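Local coordinates for alanine dehydrogenase (Archaeoglobus fulgidus, PDB 1OMO) that catalyses the NAD(+)-dependent oxidative deamination of L-alanine to pyruvate and the reverse reductive amination, working as a homodimer, at the interface of chains A and B. Numbering follows the deposited sequence. Chains: chain A/B, alanine dehydrogenase.

Contact 1: the interface of chains A and B. Residues chain A 44, 46, 51; chain B 56-57, 62, 88, 90.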
# COMPACT_ATOMS: atom_id res chain seq x y z
N LEU A 44 -9.32 -0.90 -0.76
CA LEU A 44 -9.78 -2.03 0.02
C LEU A 44 -11.16 -1.49 0.36
O LEU A 44 -11.28 -0.59 1.20
CB LEU A 44 -8.94 -2.16 1.28
CG LEU A 44 -8.59 -3.57 1.75
CD1 LEU A 44 -8.25 -4.44 0.55
CD2 LEU A 44 -7.42 -3.48 2.75
N PHE A 46 -14.87 -1.45 1.97
CA PHE A 46 -15.57 -2.03 3.11
C PHE A 46 -17.05 -1.66 2.93
O PHE A 46 -17.39 -0.92 2.00
CB PHE A 46 -15.05 -1.45 4.43
CG PHE A 46 -13.56 -1.57 4.60
CD1 PHE A 46 -12.80 -0.44 4.87
CD2 PHE A 46 -12.91 -2.80 4.44
CE1 PHE A 46 -11.41 -0.53 4.97
CE2 PHE A 46 -11.52 -2.90 4.54
CZ PHE A 46 -10.78 -1.77 4.80
N LEU A 51 -10.30 2.01 2.63
CA LEU A 51 -8.91 2.33 2.93
C LEU A 51 -8.17 2.34 1.58
O LEU A 51 -8.51 1.57 0.68
CB LEU A 51 -8.29 1.29 3.88
CG LEU A 51 -8.44 1.68 5.35
CD1 LEU A 51 -8.34 0.48 6.26
CD2 LEU A 51 -7.38 2.71 5.69
N ALA B 56 -4.69 -6.37 2.93
CA ALA B 56 -5.66 -7.47 2.96
C ALA B 56 -6.78 -7.16 3.95
O ALA B 56 -6.59 -6.36 4.89
CB ALA B 56 -4.95 -8.81 3.34
N HIS B 57 -7.94 -7.78 3.75
CA HIS B 57 -9.08 -7.62 4.67
C HIS B 57 -9.67 -8.99 4.98
O HIS B 57 -10.14 -9.66 4.06
CB HIS B 57 -10.20 -6.78 4.02
CG HIS B 57 -11.47 -6.73 4.82
ND1 HIS B 57 -12.72 -6.74 4.23
CD2 HIS B 57 -11.68 -6.65 6.16
CE1 HIS B 57 -13.64 -6.66 5.17
NE2 HIS B 57 -13.04 -6.61 6.35
N ALA B 62 -8.44 -5.18 8.77
CA ALA B 62 -7.85 -4.77 7.51
C ALA B 62 -6.46 -4.29 7.92
O ALA B 62 -6.24 -3.86 9.07
CB ALA B 62 -8.62 -3.65 6.86
N ASN B 88 -5.91 -2.09 10.99
CA ASN B 88 -7.05 -1.18 11.11
C ASN B 88 -8.42 -1.83 11.33
O ASN B 88 -8.64 -3.00 10.98
CB ASN B 88 -7.18 -0.34 9.84
CG ASN B 88 -5.89 0.34 9.41
OD1 ASN B 88 -4.91 -0.32 9.06
ND2 ASN B 88 -5.89 1.67 9.43
N PRO B 90 -12.11 -2.27 10.19
CA PRO B 90 -12.79 -2.05 8.90
C PRO B 90 -14.06 -1.23 9.08
O PRO B 90 -14.64 -0.72 8.12
CB PRO B 90 -13.12 -3.47 8.43
CG PRO B 90 -12.14 -4.33 9.23
CD PRO B 90 -12.09 -3.70 10.55
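The phenyl ring of A:Phe46 lodges among B:His57, B:Ala62 and B:Pro90, and it hides 50 Å² against chain B, more than any other residue of this patch. Its far end, CZ, meets the methyl CB of B:Ala62 on strand 61-69 at 3.5 Å. Along the CD2–CE2 rim lies the imidazole of B:His57. The two rings meet edge to face, their planes 77° apart. The phenyl presents its edge, with CE2 placed above the imidazole, offset toward the rim, 3.8 Å from CG of B:His57. A first torsion of 172°, with CG anti to the backbone N, carries the imidazole to the phenyl, and the second torsion turns its face toward the phenyl edge. B:Pro90 covers one face of the phenyl ring, its CB lying toward the rim and 4.1 Å from CD2 of A:Phe46, while its carbonyl O approaches CD1 of the phenylalanine at 3.7 Å. On the opposite face sits a group of the same subunit, the carbonyl O of A:Leu44, over the ring centre. The phenyl is thus held between the two chains with its rotation probably restricted. With an alanine here, the methyl of B:Ala62 and the face of B:His57 would probably be left without their partner, and a gap opened beside B:Pro90. Beside the phenyl A:Leu51 adds a smaller contact, its CD1 resting 3.8 Å from CB of B:Asn88, and A:Leu44 turns CD2 toward the carbonyl of B:Ala56. In this part of the homodimer interface the phenyl of one subunit, from a residue following strand 42-45, packs against strands and a loop of the other, probably helping to hold the two together.

Contact 2: the interface of chains A and B. Residues chain A 55, 63-64, 86, 88; chain B 44, 53, 64, 66.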
# COMPACT_ATOMS: atom_id res chain seq x y z
N PRO A 55 1.45 4.75 -2.54
CA PRO A 55 2.93 4.78 -2.47
C PRO A 55 3.55 5.65 -3.55
O PRO A 55 2.99 5.81 -4.61
CB PRO A 55 3.32 3.31 -2.65
CG PRO A 55 2.29 2.86 -3.64
CD PRO A 55 0.99 3.50 -3.19
N GLY A 63 7.75 6.42 0.23
CA GLY A 63 6.80 6.34 1.34
C GLY A 63 5.46 5.78 0.92
O GLY A 63 5.17 5.66 -0.27
N LEU A 64 4.64 5.43 1.89
CA LEU A 64 3.31 4.92 1.58
C LEU A 64 2.28 5.57 2.49
O LEU A 64 2.43 5.53 3.70
CB LEU A 64 3.24 3.40 1.74
CG LEU A 64 1.79 2.92 1.43
CD1 LEU A 64 1.82 1.66 0.64
CD2 LEU A 64 0.99 2.72 2.72
N ILE A 86 4.21 6.36 6.08
CA ILE A 86 5.44 5.70 6.48
C ILE A 86 6.45 6.24 5.45
O ILE A 86 6.27 6.08 4.24
CB ILE A 86 5.38 4.15 6.38
CG1 ILE A 86 4.29 3.56 7.30
CG2 ILE A 86 6.76 3.59 6.77
CD1 ILE A 86 3.94 2.08 7.09
N ASN A 88 10.23 6.22 3.97
CA ASN A 88 11.39 5.32 3.95
C ASN A 88 12.58 5.87 3.19
O ASN A 88 12.48 6.86 2.46
CB ASN A 88 11.03 3.98 3.31
CG ASN A 88 9.81 3.32 3.95
OD1 ASN A 88 8.69 3.87 3.93
ND2 ASN A 88 10.01 2.13 4.53
N LEU B 44 7.63 -0.72 -5.60
CA LEU B 44 8.33 0.53 -5.80
C LEU B 44 9.74 -0.01 -5.98
O LEU B 44 10.33 -0.54 -5.04
CB LEU B 44 8.22 1.37 -4.53
CG LEU B 44 7.82 2.84 -4.59
CD1 LEU B 44 6.54 3.02 -5.39
CD2 LEU B 44 7.66 3.34 -3.18
N ALA B 53 3.78 -2.97 -1.03
CA ALA B 53 2.61 -2.71 -0.22
C ALA B 53 1.77 -3.97 -0.34
O ALA B 53 1.51 -4.44 -1.45
CB ALA B 53 1.86 -1.51 -0.77
N LEU B 64 -2.25 -3.11 6.17
CA LEU B 64 -1.30 -2.98 5.09
C LEU B 64 0.10 -3.21 5.64
O LEU B 64 0.51 -2.58 6.62
CB LEU B 64 -1.36 -1.59 4.44
CG LEU B 64 -0.27 -1.64 3.35
CD1 LEU B 64 -0.83 -1.17 2.02
CD2 LEU B 64 0.90 -0.79 3.75
N TRP B 66 3.96 -2.88 4.80
CA TRP B 66 4.84 -2.12 3.91
C TRP B 66 6.22 -2.72 4.20
O TRP B 66 6.77 -2.53 5.30
CB TRP B 66 4.76 -0.66 4.32
CG TRP B 66 5.59 0.31 3.52
CD1 TRP B 66 6.39 1.30 4.03
CD2 TRP B 66 5.55 0.50 2.10
NE1 TRP B 66 6.84 2.11 3.00
CE2 TRP B 66 6.34 1.64 1.81
CE3 TRP B 66 4.92 -0.17 1.05
CZ2 TRP B 66 6.52 2.13 0.50
CZ3 TRP B 66 5.10 0.30 -0.26
CH2 TRP B 66 5.89 1.46 -0.52
O HOH W 1 8.64 -0.26 6.00
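A:Leu64 and B:Leu64, the same residue from the two chains, point at each other tip to tip, their CD2 methyls 3.7 Å apart. The other methyl of A:Leu64, CD1, presses on CB of B:Ala53 at 3.5 Å and also touches the six-membered ring of B:Trp66. Both leucines have CG anti to the backbone N (chi1 179°), an extended setting that sends their branched ends across to the partner chain. Outward from this pair lies the indole of B:Trp66, which buries 74 Å², more than any other residue of the patch. CB of A:Leu64 sits over one of its faces in a CH-pi contact, 3.6 Å from the centroid of the six-membered ring. The indole is bordered by further groups of chain A: CB of A:Pro55 meets the benzo corner CH2 at 3.8 Å, and CG2 of A:Ile86 meets CD1 on the pyrrole side at 3.6 Å. A:Ile86 and the tryptophan lie alongside one another, their side chains running antiparallel.

At the polar rim the indole N-H at NE1 of B:Trp66 donates to the amide oxygen OD1 of A:Asn88 over 2.7 Å, with 154° at the hydrogen. The oxygen lies almost in the indole plane, yet the donor stands well above the amide's carbonyl plane, and the two flat groups are turned 79° apart. A water extends this link, joining ND2 of A:Asn88 to the backbone O of B:Trp66, 3.0 Å from that oxygen. The amide thus holds B:Trp66 twice, at the indole N-H directly and at the backbone carbonyl through water. The patch lies where strands 50-58, 61-69 and 83-88 of chain A face strands 42-46, 49-58 and 61-69 of chain B, within the beta-sandwich of the dimer.

The centres of contact 1 and contact 2 lie about 16 Å apart on one two-fold symmetric interface, and both draw on strands 50-58 of chain A and 61-69 and 49-58 of chain B. Symmetry reuses the surface: A:Leu44 and B:Asn88 serve in contact 1, B:Leu44 and A:Asn88 in contact 2. Strand 61-69 also bears the probable proton donor/acceptor, B:Lys65 about 10 Å from the centre of contact 1 and A:Lys65 about 5 Å from that of contact 2, so dimerisation probably helps steady the active site.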